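Local structure of exoglucanase A (Cellulomonas fimi, 7CBD) at residues Y16-W21 with K70-N75; D272-M277 with A354-D359; T254-S259 with N317-A322; E240-S245 with P304-S309. The protein hydrolyses beta-1,4-glucosidic linkages of cellulose with inversion of configuration, releasing cellobiose from non-reducing chain ends, through this glycosyl hydrolase family 6 catalytic domain. One frame throughout, in Å; residues are numbered along the deposited sequence.

Contact 1 of 4, residues Y16-W21 with K70-N75; sequences YVNPTW and KFHLDN
With CG of Tyr-16 anti to its backbone N (chi1 175°) and CG of His-72 anti to its carbonyl carbon (chi1 -66°), phenol and imidazole meet rim to rim, their planes at 87°. Tyr-16 OH and His-72 ND1 are hydrogen-bonded at 2.7 Å, and either could be the donor. The same hydroxyl accepts from Asn-75 ND2 at 3.2 Å, lying in the plane of that amide, while Asn-75 CB sits at the edge of the phenol ring. Next along the imidazole rim, His-72 CE1 comes within 3.2 Å of Asn-18 OD1. Asn-18 OD1 also N-caps helix 19-30: it accepts from Thr-20 N at 2.9 Å. A weak bond from Trp-21 N to Asn-18 OD1 completes the cap. Beyond it, Pro-19 CG packs 4.0 Å from Phe-71 CZ. Helix 69-83, the beta-alpha-beta crossover between parallel strands 52-54 and 87-93, is thus joined to the start of helix 19-30. An alanine at Tyr-16 would probably leave His-72 ND1 and Asn-75 ND2 without their shared partner and open a gap beside Phe-89. Two bonds on one hydroxyl probably hold the phenol oxygen in place and limit rotation of the imidazole, whose CE1-H is probably drawn to the capping oxygen.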
loop_
_atom_site.group_PDB
_atom_site.type_symbol
_atom_site.label_atom_id
_atom_site.label_comp_id
_atom_site.label_asym_id
_atom_site.label_seq_id
_atom_site.Cartn_x
_atom_site.Cartn_y
_atom_site.Cartn_z
ATOM N N TYR A 16 1.923 5.852 -14.643
ATOM C CA TYR A 16 2.824 4.899 -15.287
ATOM C C TYR A 16 2.312 3.474 -15.159
ATOM O O TYR A 16 1.923 3.040 -14.073
ATOM C CB TYR A 16 4.188 4.974 -14.609
ATOM C CG TYR A 16 5.214 3.960 -15.081
ATOM C CD1 TYR A 16 5.778 4.054 -16.341
ATOM C CD2 TYR A 16 5.650 2.934 -14.243
ATOM C CE1 TYR A 16 6.731 3.147 -16.772
ATOM C CE2 TYR A 16 6.610 2.022 -14.659
ATOM C CZ TYR A 16 7.153 2.142 -15.925
ATOM O OH TYR A 16 8.115 1.260 -16.372
ATOM N N VAL A 17 2.364 2.735 -16.263
ATOM C CA VAL A 17 2.071 1.305 -16.270
ATOM C C VAL A 17 3.387 0.546 -16.425
ATOM O O VAL A 17 4.152 0.794 -17.369
ATOM C CB VAL A 17 1.060 0.947 -17.372
ATOM C CG1 VAL A 17 0.793 -0.548 -17.395
ATOM C CG2 VAL A 17 -0.234 1.712 -17.146
ATOM N N ASN A 18 3.655 -0.369 -15.495
ATOM C CA ASN A 18 4.915 -1.096 -15.414
ATOM C C ASN A 18 4.883 -2.287 -16.365
ATOM O O ASN A 18 4.150 -3.252 -16.117
ATOM C CB ASN A 18 5.118 -1.538 -13.962
ATOM C CG ASN A 18 6.348 -2.397 -13.763
ATOM O OD1 ASN A 18 7.049 -2.745 -14.713
ATOM N ND2 ASN A 18 6.620 -2.740 -12.512
ATOM N N PRO A 19 5.660 -2.265 -17.456
ATOM C CA PRO A 19 5.577 -3.370 -18.428
ATOM C C PRO A 19 6.057 -4.700 -17.882
ATOM O O PRO A 19 5.630 -5.748 -18.384
ATOM C CB PRO A 19 6.449 -2.887 -19.593
ATOM C CG PRO A 19 7.420 -1.958 -18.953
ATOM C CD PRO A 19 6.688 -1.276 -17.822
ATOM N N THR A 20 6.934 -4.696 -16.874
ATOM C CA THR A 20 7.397 -5.950 -16.291
ATOM C C THR A 20 6.276 -6.622 -15.509
ATOM O O THR A 20 6.030 -7.829 -15.655
ATOM C CB THR A 20 8.607 -5.680 -15.398
ATOM O OG1 THR A 20 9.583 -4.940 -16.144
ATOM C CG2 THR A 20 9.233 -6.988 -14.898
ATOM N N TRP A 21 5.564 -5.848 -14.687
ATOM C CA TRP A 21 4.416 -6.399 -13.977
ATOM C C TRP A 21 3.300 -6.763 -14.949
ATOM O O TRP A 21 2.668 -7.818 -14.810
ATOM C CB TRP A 21 3.937 -5.412 -12.912
ATOM C CG TRP A 21 2.669 -5.833 -12.229
ATOM C CD1 TRP A 21 2.539 -6.699 -11.177
ATOM C CD2 TRP A 21 1.347 -5.392 -12.551
ATOM N NE1 TRP A 21 1.208 -6.828 -10.835
ATOM C CE2 TRP A 21 0.459 -6.035 -11.667
ATOM C CE3 TRP A 21 0.825 -4.522 -13.518
ATOM C CZ2 TRP A 21 -0.919 -5.821 -11.706
ATOM C CZ3 TRP A 21 -0.538 -4.316 -13.560
ATOM C CH2 TRP A 21 -1.397 -4.964 -12.662
ATOM N N LYS A 70 16.277 3.177 -13.740
ATOM C CA LYS A 70 16.412 3.951 -14.972
ATOM C C LYS A 70 15.482 3.423 -16.059
ATOM O O LYS A 70 14.869 4.204 -16.797
ATOM C CB LYS A 70 17.859 3.937 -15.462
ATOM C CG LYS A 70 18.034 4.585 -16.844
ATOM C CD LYS A 70 19.513 4.723 -17.208
ATOM C CE LYS A 70 19.769 4.674 -18.716
ATOM N NZ LYS A 70 18.988 5.651 -19.508
ATOM N N PHE A 71 15.374 2.096 -16.173
ATOM C CA PHE A 71 14.451 1.470 -17.115
ATOM C C PHE A 71 13.051 2.052 -16.971
ATOM O O PHE A 71 12.435 2.476 -17.955
ATOM C CB PHE A 71 14.466 -0.043 -16.857
ATOM C CG PHE A 71 13.365 -0.816 -17.542
ATOM C CD1 PHE A 71 13.450 -1.140 -18.889
ATOM C CD2 PHE A 71 12.276 -1.277 -16.819
ATOM C CE1 PHE A 71 12.450 -1.886 -19.507
ATOM C CE2 PHE A 71 11.274 -2.023 -17.427
ATOM C CZ PHE A 71 11.361 -2.324 -18.773
ATOM N N HIS A 72 12.549 2.122 -15.735
ATOM C CA HIS A 72 11.193 2.621 -15.507
ATOM C C HIS A 72 11.071 4.113 -15.789
ATOM O O HIS A 72 10.068 4.558 -16.360
ATOM C CB HIS A 72 10.749 2.292 -14.086
ATOM C CG HIS A 72 10.608 0.828 -13.845
ATOM N ND1 HIS A 72 9.625 0.069 -14.441
ATOM C CD2 HIS A 72 11.356 -0.027 -13.111
ATOM C CE1 HIS A 72 9.759 -1.190 -14.065
ATOM N NE2 HIS A 72 10.806 -1.277 -13.264
ATOM N N LEU A 73 12.062 4.906 -15.381
ATOM C CA LEU A 73 12.004 6.341 -15.647
ATOM C C LEU A 73 11.999 6.623 -17.147
ATOM O O LEU A 73 11.222 7.461 -17.633
ATOM C CB LEU A 73 13.161 7.051 -14.951
ATOM C CG LEU A 73 13.100 7.007 -13.427
ATOM C CD1 LEU A 73 14.440 7.422 -12.853
ATOM C CD2 LEU A 73 12.004 7.925 -12.929
ATOM N N ASP A 74 12.848 5.917 -17.901
ATOM C CA ASP A 74 12.849 6.058 -19.356
ATOM C C ASP A 74 11.511 5.633 -19.955
ATOM O O ASP A 74 10.983 6.300 -20.856
ATOM C CB ASP A 74 13.973 5.222 -19.963
ATOM C CG ASP A 74 15.357 5.757 -19.641
ATOM O OD1 ASP A 74 15.497 6.948 -19.271
ATOM O OD2 ASP A 74 16.320 4.964 -19.772
ATOM N N ASN A 75 10.951 4.514 -19.479
ATOM C CA ASN A 75 9.634 4.094 -19.954
ATOM C C ASN A 75 8.592 5.154 -19.646
ATOM O O ASN A 75 7.700 5.418 -20.462
ATOM C CB ASN A 75 9.203 2.795 -19.280
ATOM C CG ASN A 75 10.073 1.619 -19.637
ATOM O OD1 ASN A 75 10.809 1.639 -20.623
ATOM N ND2 ASN A 75 9.994 0.570 -18.818
#

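Contact 2 of 4, residues D272-M277 with A354-D359; sequences DYTAHM and AASHLD
Thr-274 turns its hydroxyl, not its methyl, to Ser-356: OG1 stands 3.2 Å from Ser-356 CB. A chi1 of 51° puts OG1 in the crowded position between backbone N and carbonyl carbon, leaving CG2 anti to the carbonyl carbon. The polar end has its strongest partner within its own helix, the carbonyl oxygen of Glu-270 one turn earlier. Ser-356 adopts a different rotamer, OG anti to its carbonyl carbon (chi1 -62°), and this hydroxyl is hydrogen-bonded to the carbonyl oxygen of Ile-271. A buried serine side chain is therefore tied to the helix backbone beside the threonine. Leu-358 reaches the edge of the group, CD2 lying 4.3 Å from Thr-274 OG1.

Helix 270-283 is the crossover of a beta-alpha-beta unit, leading from strand 228-231 to its parallel neighbour 291-295 in the family 6 barrel, and the partner segment is the 3-10 turn that enters the next strand, 358-362. Small residues let the backbones come close, the CA atoms of Ala-275 and Ser-356 being 4.0 Å apart. Ala-275 CA makes a C-H...O contact of 3.3 Å with Ala-355 O, and the two methyls, Ala-275 CB and Ala-355 CB, touch at 4.1 Å. A water bridges the backbones here, donating to Ala-275 O at 2.8 Å and to Ala-355 O at 2.7 Å.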
loop_
_atom_site.group_PDB
_atom_site.type_symbol
_atom_site.label_atom_id
_atom_site.label_comp_id
_atom_site.label_asym_id
_atom_site.label_seq_id
_atom_site.Cartn_x
_atom_site.Cartn_y
_atom_site.Cartn_z
ATOM N N ASP A 272 -13.105 6.606 5.883
ATOM C CA ASP A 272 -13.234 7.252 7.182
ATOM C C ASP A 272 -11.870 7.543 7.792
ATOM O O ASP A 272 -11.676 8.587 8.424
ATOM C CB ASP A 272 -14.101 6.398 8.105
ATOM C CG ASP A 272 -15.538 6.280 7.610
ATOM O OD1 ASP A 272 -15.945 7.088 6.748
ATOM O OD2 ASP A 272 -16.266 5.380 8.072
ATOM N N TYR A 273 -10.908 6.640 7.589
ATOM C CA TYR A 273 -9.582 6.817 8.163
ATOM C C TYR A 273 -8.860 8.012 7.543
ATOM O O TYR A 273 -8.256 8.816 8.258
ATOM C CB TYR A 273 -8.774 5.525 8.000
ATOM C CG TYR A 273 -7.369 5.645 8.528
ATOM C CD1 TYR A 273 -7.129 5.916 9.872
ATOM C CD2 TYR A 273 -6.279 5.499 7.681
ATOM C CE1 TYR A 273 -5.833 6.047 10.348
ATOM C CE2 TYR A 273 -4.990 5.633 8.144
ATOM C CZ TYR A 273 -4.773 5.910 9.481
ATOM O OH TYR A 273 -3.499 6.063 9.966
ATOM N N THR A 274 -8.924 8.160 6.216
ATOM C CA THR A 274 -8.262 9.303 5.585
ATOM C C THR A 274 -8.899 10.628 6.005
ATOM O O THR A 274 -8.193 11.625 6.194
ATOM C CB THR A 274 -8.211 9.157 4.058
ATOM O OG1 THR A 274 -9.513 8.851 3.544
ATOM C CG2 THR A 274 -7.228 8.064 3.638
ATOM N N ALA A 275 -10.225 10.661 6.174
ATOM C CA ALA A 275 -10.867 11.876 6.677
ATOM C C ALA A 275 -10.401 12.185 8.095
ATOM O O ALA A 275 -10.107 13.341 8.432
ATOM C CB ALA A 275 -12.391 11.735 6.635
ATOM N N HIS A 276 -10.318 11.153 8.929
ATOM C CA HIS A 276 -9.872 11.292 10.311
ATOM C C HIS A 276 -8.446 11.824 10.375
ATOM O O HIS A 276 -8.159 12.803 11.079
ATOM C CB HIS A 276 -9.976 9.900 10.946
ATOM C CG HIS A 276 -9.625 9.824 12.401
ATOM N ND1 HIS A 276 -9.499 8.615 13.051
ATOM C CD2 HIS A 276 -9.391 10.779 13.333
ATOM C CE1 HIS A 276 -9.203 8.827 14.320
ATOM N NE2 HIS A 276 -9.128 10.132 14.517
ATOM N N MET A 277 -7.539 11.200 9.622
ATOM C CA MET A 277 -6.141 11.610 9.673
ATOM C C MET A 277 -5.930 12.976 9.040
ATOM O O MET A 277 -5.093 13.751 9.513
ATOM C CB MET A 277 -5.254 10.558 9.021
ATOM C CG MET A 277 -5.127 9.305 9.858
ATOM S SD MET A 277 -4.445 9.591 11.513
ATOM C CE MET A 277 -2.702 9.811 11.142
ATOM N N ALA A 354 -15.589 13.862 -0.191
ATOM C CA ALA A 354 -14.965 15.173 -0.018
ATOM C C ALA A 354 -14.106 15.253 1.242
ATOM O O ALA A 354 -12.991 15.790 1.208
ATOM C CB ALA A 354 -16.037 16.262 -0.005
ATOM N N ALA A 355 -14.597 14.717 2.360
ATOM C CA ALA A 355 -13.864 14.880 3.613
ATOM C C ALA A 355 -12.565 14.087 3.651
ATOM O O ALA A 355 -11.744 14.312 4.552
ATOM C CB ALA A 355 -14.751 14.522 4.805
ATOM N N SER A 356 -12.359 13.168 2.712
ATOM C CA SER A 356 -11.136 12.389 2.676
ATOM C C SER A 356 -10.017 13.084 1.912
ATOM O O SER A 356 -8.886 12.597 1.940
ATOM C CB SER A 356 -11.409 11.020 2.043
ATOM O OG SER A 356 -12.340 10.277 2.808
ATOM N N HIS A 357 -10.317 14.161 1.185
ATOM C CA HIS A 357 -9.299 14.949 0.487
ATOM C C HIS A 357 -8.407 14.074 -0.396
ATOM O O HIS A 357 -7.179 14.136 -0.325
ATOM C CB HIS A 357 -8.461 15.766 1.475
ATOM C CG HIS A 357 -9.243 16.808 2.204
ATOM N ND1 HIS A 357 -9.263 18.129 1.813
ATOM C CD2 HIS A 357 -10.045 16.724 3.292
ATOM C CE1 HIS A 357 -10.042 18.814 2.632
ATOM N NE2 HIS A 357 -10.535 17.984 3.533
ATOM N N LEU A 358 -9.032 13.259 -1.244
ATOM C CA LEU A 358 -8.318 12.243 -2.009
ATOM C C LEU A 358 -7.733 12.824 -3.292
ATOM O O LEU A 358 -8.470 13.294 -4.165
ATOM C CB LEU A 358 -9.248 11.080 -2.354
ATOM C CG LEU A 358 -9.743 10.274 -1.147
ATOM C CD1 LEU A 358 -10.953 9.432 -1.528
ATOM C CD2 LEU A 358 -8.639 9.391 -0.583
ATOM N N ASP A 359 -6.411 12.739 -3.426
ATOM C CA ASP A 359 -5.769 13.092 -4.689
ATOM C C ASP A 359 -6.024 12.038 -5.760
ATOM O O ASP A 359 -6.121 12.374 -6.947
ATOM C CB ASP A 359 -4.255 13.223 -4.497
ATOM C CG ASP A 359 -3.841 14.523 -3.826
ATOM O OD1 ASP A 359 -4.675 15.437 -3.642
ATOM O OD2 ASP A 359 -2.651 14.627 -3.471
HETATM O O HOH W 1 -11.304 15.472 6.994
#

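Contact 3 of 4, residues T254-S259 with N317-A322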
loop_
_atom_site.group_PDB
_atom_site.type_symbol
_atom_site.label_atom_id
_atom_site.label_comp_id
_atom_site.label_asym_id
_atom_site.label_seq_id
_atom_site.Cartn_x
_atom_site.Cartn_y
_atom_site.Cartn_z
ATOM N N THR A 254 -25.371 -1.702 23.100
ATOM C CA THR A 254 -24.021 -2.234 22.900
ATOM C C THR A 254 -23.467 -1.679 21.596
ATOM O O THR A 254 -24.059 -1.915 20.523
ATOM C CB THR A 254 -24.013 -3.764 22.880
ATOM O OG1 THR A 254 -24.645 -4.249 24.066
ATOM C CG2 THR A 254 -22.583 -4.289 22.839
ATOM N N PRO A 255 -22.365 -0.933 21.628
ATOM C CA PRO A 255 -21.810 -0.380 20.383
ATOM C C PRO A 255 -21.255 -1.487 19.499
ATOM O O PRO A 255 -20.526 -2.363 19.965
ATOM C CB PRO A 255 -20.694 0.556 20.877
ATOM C CG PRO A 255 -21.010 0.806 22.341
ATOM C CD PRO A 255 -21.637 -0.466 22.821
ATOM N N ILE A 256 -21.593 -1.442 18.207
ATOM C CA ILE A 256 -21.025 -2.435 17.301
ATOM C C ILE A 256 -19.513 -2.314 17.210
ATOM O O ILE A 256 -18.835 -3.300 16.902
ATOM C CB ILE A 256 -21.690 -2.445 15.903
ATOM C CG1 ILE A 256 -21.364 -1.165 15.118
ATOM C CG2 ILE A 256 -23.191 -2.687 16.033
ATOM C CD1 ILE A 256 -21.658 -1.268 13.619
ATOM N N ARG A 257 -18.953 -1.129 17.484
ATOM C CA ARG A 257 -17.497 -0.996 17.468
ATOM C C ARG A 257 -16.827 -1.817 18.565
ATOM O O ARG A 257 -15.633 -2.114 18.454
ATOM C CB ARG A 257 -17.075 0.475 17.562
ATOM C CG ARG A 257 -17.418 1.121 18.892
ATOM C CD ARG A 257 -16.948 2.579 18.956
ATOM N NE ARG A 257 -17.351 3.243 20.196
ATOM C CZ ARG A 257 -16.508 3.651 21.143
ATOM N NH1 ARG A 257 -15.203 3.470 21.002
ATOM N NH2 ARG A 257 -16.971 4.247 22.238
ATOM N N SER A 258 -17.567 -2.212 19.603
ATOM C CA SER A 258 -17.005 -3.056 20.651
ATOM C C SER A 258 -16.910 -4.519 20.244
ATOM O O SER A 258 -16.447 -5.338 21.045
ATOM C CB SER A 258 -17.814 -2.930 21.939
ATOM O OG SER A 258 -19.061 -3.585 21.825
ATOM N N SER A 259 -17.340 -4.861 19.033
ATOM C CA SER A 259 -17.180 -6.210 18.516
ATOM C C SER A 259 -15.712 -6.633 18.540
ATOM O O SER A 259 -14.792 -5.809 18.501
ATOM C CB SER A 259 -17.691 -6.273 17.076
ATOM O OG SER A 259 -16.990 -5.362 16.239
ATOM N N ASN A 317 -21.446 -9.109 17.748
ATOM C CA ASN A 317 -20.424 -9.855 17.020
ATOM C C ASN A 317 -21.014 -10.572 15.815
ATOM O O ASN A 317 -20.425 -10.554 14.730
ATOM C CB ASN A 317 -19.706 -10.823 17.954
ATOM C CG ASN A 317 -18.609 -10.149 18.729
ATOM O OD1 ASN A 317 -17.642 -9.660 18.146
ATOM N ND2 ASN A 317 -18.766 -10.074 20.045
ATOM N N ALA A 318 -22.182 -11.199 15.981
ATOM C CA ALA A 318 -22.853 -11.811 14.840
ATOM C C ALA A 318 -23.214 -10.758 13.802
ATOM O O ALA A 318 -23.079 -10.990 12.594
ATOM C CB ALA A 318 -24.105 -12.556 15.311
ATOM N N TYR A 319 -23.661 -9.587 14.260
ATOM C CA TYR A 319 -24.012 -8.511 13.341
ATOM C C TYR A 319 -22.796 -8.063 12.548
ATOM O O TYR A 319 -22.851 -7.942 11.319
ATOM C CB TYR A 319 -24.590 -7.337 14.128
ATOM C CG TYR A 319 -25.101 -6.202 13.274
ATOM C CD1 TYR A 319 -26.393 -6.220 12.766
ATOM C CD2 TYR A 319 -24.299 -5.101 12.989
ATOM C CE1 TYR A 319 -26.870 -5.179 11.989
ATOM C CE2 TYR A 319 -24.768 -4.053 12.213
ATOM C CZ TYR A 319 -26.061 -4.096 11.717
ATOM O OH TYR A 319 -26.551 -3.068 10.941
ATOM N N VAL A 320 -21.688 -7.794 13.241
ATOM C CA VAL A 320 -20.488 -7.337 12.551
ATOM C C VAL A 320 -19.949 -8.429 11.639
ATOM O O VAL A 320 -19.593 -8.169 10.486
ATOM C CB VAL A 320 -19.442 -6.834 13.561
ATOM C CG1 VAL A 320 -18.065 -6.735 12.912
ATOM C CG2 VAL A 320 -19.880 -5.492 14.130
ATOM N N ASP A 321 -19.908 -9.673 12.127
ATOM C CA ASP A 321 -19.291 -10.742 11.349
ATOM C C ASP A 321 -20.108 -11.100 10.112
ATOM O O ASP A 321 -19.540 -11.529 9.100
ATOM C CB ASP A 321 -19.038 -11.961 12.236
ATOM C CG ASP A 321 -17.933 -11.721 13.259
ATOM O OD1 ASP A 321 -17.189 -10.718 13.121
ATOM O OD2 ASP A 321 -17.814 -12.533 14.205
ATOM N N ALA A 322 -21.430 -10.928 10.163
ATOM C CA ALA A 322 -22.244 -11.206 8.986
ATOM C C ALA A 322 -22.219 -10.061 7.983
ATOM O O ALA A 322 -22.440 -10.286 6.789
ATOM C CB ALA A 322 -23.691 -11.490 9.396
HETATM O O HOH W 2 -17.525 -7.966 21.626
#
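Val-320 faces the 3-10 turn at 256-258 and can be followed outward atom by atom. Its CB lies 3.9 Å from Ser-259 OG, so the branch point already touches the partner segment. From there CG1, anti to the backbone N (chi1 164°), runs alongside the same hydroxyl. The other methyl, CG2, makes most of the contact: it is 3.6 Å from Ser-259 OG, and it also meets Ile-256 at both its carbonyl oxygen and, at 4.0 Å, its CB. One residue earlier on the helix, Tyr-319 brings CD2 to within 4.0 Å of Ile-256 CG2, meeting it obliquely.

The polar atoms facing these methyls are satisfied locally. Ser-259 OG donates to Ile-256 O at 2.8 Å, nearly in line with the carbonyl (C=O...O angle 173°), and Ser-259 N gives that oxygen a second bond. An alanine at Ser-259 would probably leave Ile-256 O with just the backbone one of these two bonds and open a small gap beside the methyls of Val-320. At the other end, Asn-317 OD1 rests 3.5 Å from Ser-259 CA, although its strongest partner is the backbone N of Lys-260. Its ND2 continues the link through a water that it donates to and that in turn donates to Ser-258 O.

The arrangement is a helix, 316-323, lying against the 3-10 turn that follows the small hairpin of strands 250-251 and 254-255; the two pieces come from the long loops after parallel strands 291-295 and 228-231 of the family 6 alpha/beta barrel.

Contact 4 of 4, residues E240-S245 with P304-S309; sequences EEPLLS and PNRPTS
Leu-243 lays its branched end against the backbone of Ser-309 and the ring of Pro-307. Its chain is extended, CD1 being anti to CA (chi2 179°), and this methyl stands 3.5 Å from Ser-309 O and 3.8 Å from Pro-307 CB. The second methyl, CD2, lies beside the same backbone, 4.0 Å from Ser-309 CA. One leucine thus meets a proline ring with one methyl and a stretch of peptide with both.

A second point of contact lies one residue earlier, where Pro-242 and Arg-306 meet tip to tip. The arginine leaves its backbone with CG anti to N (chi1 -179°) and stays extended as far as NE, which carries the guanidinium out to the proline. NH2 then comes within 3.5 Å of Pro-242 CG. The same NH2 donates to a water at 2.9 Å, which lies in the guanidinium plane at its edge, and this water donates to Glu-240 O at 2.8 Å. The other terminal nitrogen, NH1, is hydrogen-bonded to the carbonyl oxygen of Trp-301, and Tyr-428 adds a cation-pi contact.

The segments belong to the loops after strands 228-231 and 291-295, which are parallel neighbours in the barrel sheet, so the contact ties two adjacent loops together at the surface. Glu-241 OE1 stays 6.6 Å from Arg-306 NH2, its carboxylate being bonded instead to Val-325 N and Asp-326 N, so any charge attraction between them is probably modest. The chemistry implies a joint of van der Waals contacts and one water bridge, with no direct hydrogen bond between the segments, the arginine probably being held in part by Trp-301 and Tyr-428.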
loop_
_atom_site.group_PDB
_atom_site.type_symbol
_atom_site.label_atom_id
_atom_site.label_comp_id
_atom_site.label_asym_id
_atom_site.label_seq_id
_atom_site.Cartn_x
_atom_site.Cartn_y
_atom_site.Cartn_z
ATOM N N GLU A 240 -14.568 1.170 1.743
ATOM C CA GLU A 240 -15.772 1.462 2.503
ATOM C C GLU A 240 -16.375 0.157 2.995
ATOM O O GLU A 240 -16.276 -0.881 2.331
ATOM C CB GLU A 240 -16.833 2.187 1.659
ATOM C CG GLU A 240 -16.508 3.641 1.380
ATOM C CD GLU A 240 -17.721 4.439 0.952
ATOM O OE1 GLU A 240 -18.203 4.216 -0.174
ATOM O OE2 GLU A 240 -18.189 5.290 1.743
ATOM N N GLU A 241 -16.994 0.218 4.176
ATOM C CA GLU A 241 -17.848 -0.863 4.646
ATOM C C GLU A 241 -19.286 -0.470 4.333
ATOM O O GLU A 241 -19.887 0.314 5.080
ATOM C CB GLU A 241 -17.662 -1.089 6.148
ATOM C CG GLU A 241 -16.415 -1.897 6.500
ATOM C CD GLU A 241 -16.517 -3.367 6.113
ATOM O OE1 GLU A 241 -17.574 -3.797 5.597
ATOM O OE2 GLU A 241 -15.531 -4.101 6.323
ATOM N N PRO A 242 -19.878 -0.974 3.246
ATOM C CA PRO A 242 -21.175 -0.438 2.797
ATOM C C PRO A 242 -22.326 -0.735 3.741
ATOM O O PRO A 242 -23.268 0.063 3.831
ATOM C CB PRO A 242 -21.382 -1.125 1.441
ATOM C CG PRO A 242 -20.568 -2.390 1.539
ATOM C CD PRO A 242 -19.355 -2.010 2.338
ATOM N N LEU A 243 -22.292 -1.874 4.425
ATOM C CA LEU A 243 -23.363 -2.244 5.335
ATOM C C LEU A 243 -23.112 -1.720 6.738
ATOM O O LEU A 243 -24.063 -1.373 7.445
ATOM C CB LEU A 243 -23.545 -3.767 5.337
ATOM C CG LEU A 243 -23.773 -4.404 3.958
ATOM C CD1 LEU A 243 -23.927 -5.918 4.083
ATOM C CD2 LEU A 243 -24.983 -3.797 3.251
ATOM N N LEU A 244 -21.850 -1.602 7.133
ATOM C CA LEU A 244 -21.480 -1.067 8.440
ATOM C C LEU A 244 -21.021 0.383 8.294
ATOM O O LEU A 244 -19.876 0.737 8.581
ATOM C CB LEU A 244 -20.397 -1.940 9.069
ATOM C CG LEU A 244 -20.753 -3.415 9.282
ATOM C CD1 LEU A 244 -19.557 -4.196 9.806
ATOM C CD2 LEU A 244 -21.938 -3.542 10.234
ATOM N N SER A 245 -21.945 1.225 7.830
ATOM C CA SER A 245 -21.631 2.601 7.468
ATOM C C SER A 245 -21.691 3.560 8.645
ATOM O O SER A 245 -21.362 4.741 8.481
ATOM C CB SER A 245 -22.584 3.085 6.372
ATOM O OG SER A 245 -23.916 3.096 6.855
ATOM N N PRO A 304 -18.167 -14.114 -4.127
ATOM C CA PRO A 304 -19.417 -14.631 -3.544
ATOM C C PRO A 304 -19.514 -14.481 -2.035
ATOM O O PRO A 304 -20.630 -14.527 -1.500
ATOM C CB PRO A 304 -19.428 -16.109 -3.967
ATOM C CG PRO A 304 -17.996 -16.434 -4.262
ATOM C CD PRO A 304 -17.384 -15.166 -4.797
ATOM N N ASN A 305 -18.398 -14.300 -1.328
ATOM C CA ASN A 305 -18.468 -14.161 0.122
ATOM C C ASN A 305 -18.801 -12.746 0.578
ATOM O O ASN A 305 -18.977 -12.527 1.781
ATOM C CB ASN A 305 -17.168 -14.633 0.788
ATOM C CG ASN A 305 -16.955 -16.130 0.652
ATOM O OD1 ASN A 305 -17.744 -16.822 0.017
ATOM N ND2 ASN A 305 -15.883 -16.634 1.248
ATOM N N ARG A 306 -18.896 -11.790 -0.329
ATOM C CA ARG A 306 -19.198 -10.419 0.072
ATOM C C ARG A 306 -20.668 -10.310 0.447
ATOM O O ARG A 306 -21.536 -10.645 -0.375
ATOM C CB ARG A 306 -18.880 -9.445 -1.060
ATOM C CG ARG A 306 -19.144 -7.984 -0.706
ATOM C CD ARG A 306 -18.983 -7.083 -1.912
ATOM N NE ARG A 306 -19.131 -5.664 -1.592
ATOM C CZ ARG A 306 -18.133 -4.866 -1.219
ATOM N NH1 ARG A 306 -16.903 -5.352 -1.075
ATOM N NH2 ARG A 306 -18.371 -3.583 -0.971
ATOM N N PRO A 307 -21.001 -9.866 1.655
ATOM C CA PRO A 307 -22.416 -9.694 1.993
ATOM C C PRO A 307 -23.017 -8.588 1.145
ATOM O O PRO A 307 -22.358 -7.594 0.835
ATOM C CB PRO A 307 -22.388 -9.323 3.479
ATOM C CG PRO A 307 -21.037 -8.764 3.713
ATOM C CD PRO A 307 -20.109 -9.464 2.758
ATOM N N THR A 308 -24.267 -8.794 0.733
ATOM C CA THR A 308 -24.946 -7.877 -0.172
ATOM C C THR A 308 -26.087 -7.114 0.480
ATOM O O THR A 308 -26.581 -6.149 -0.113
ATOM C CB THR A 308 -25.472 -8.634 -1.401
ATOM O OG1 THR A 308 -26.131 -9.832 -0.977
ATOM C CG2 THR A 308 -24.320 -8.993 -2.337
ATOM N N SER A 309 -26.525 -7.521 1.667
ATOM C CA SER A 309 -27.557 -6.801 2.394
ATOM C C SER A 309 -27.367 -7.075 3.876
ATOM O O SER A 309 -26.668 -8.014 4.266
ATOM C CB SER A 309 -28.962 -7.206 1.937
ATOM O OG SER A 309 -29.193 -8.578 2.192
HETATM O O HOH W 3 -15.949 -2.143 -0.101
#

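Overall arrangement
Contacts 3 and 4 form one continuous patch: their centres are 14 Å apart, and Tyr-319 CE2 meets Leu-244 CD2 at 3.5 Å while Ala-322 O lies 3.4 Å from Pro-307 CB. Contact 2 sits closer to the barrel sheet, its centre 20 Å from that of contact 4 and the nearest atoms about 5 Å apart without touching. The segments of contacts 2, 3 and 4 alternate along the chain, so the same two excursions and the helix between them are tied repeatedly. Contact 1 closes earlier in the sequence and lies across the molecule from contact 3, centres 45 Å apart. All four are away from Asp-149 and Asp-371, the predicted proton donor and nucleophile.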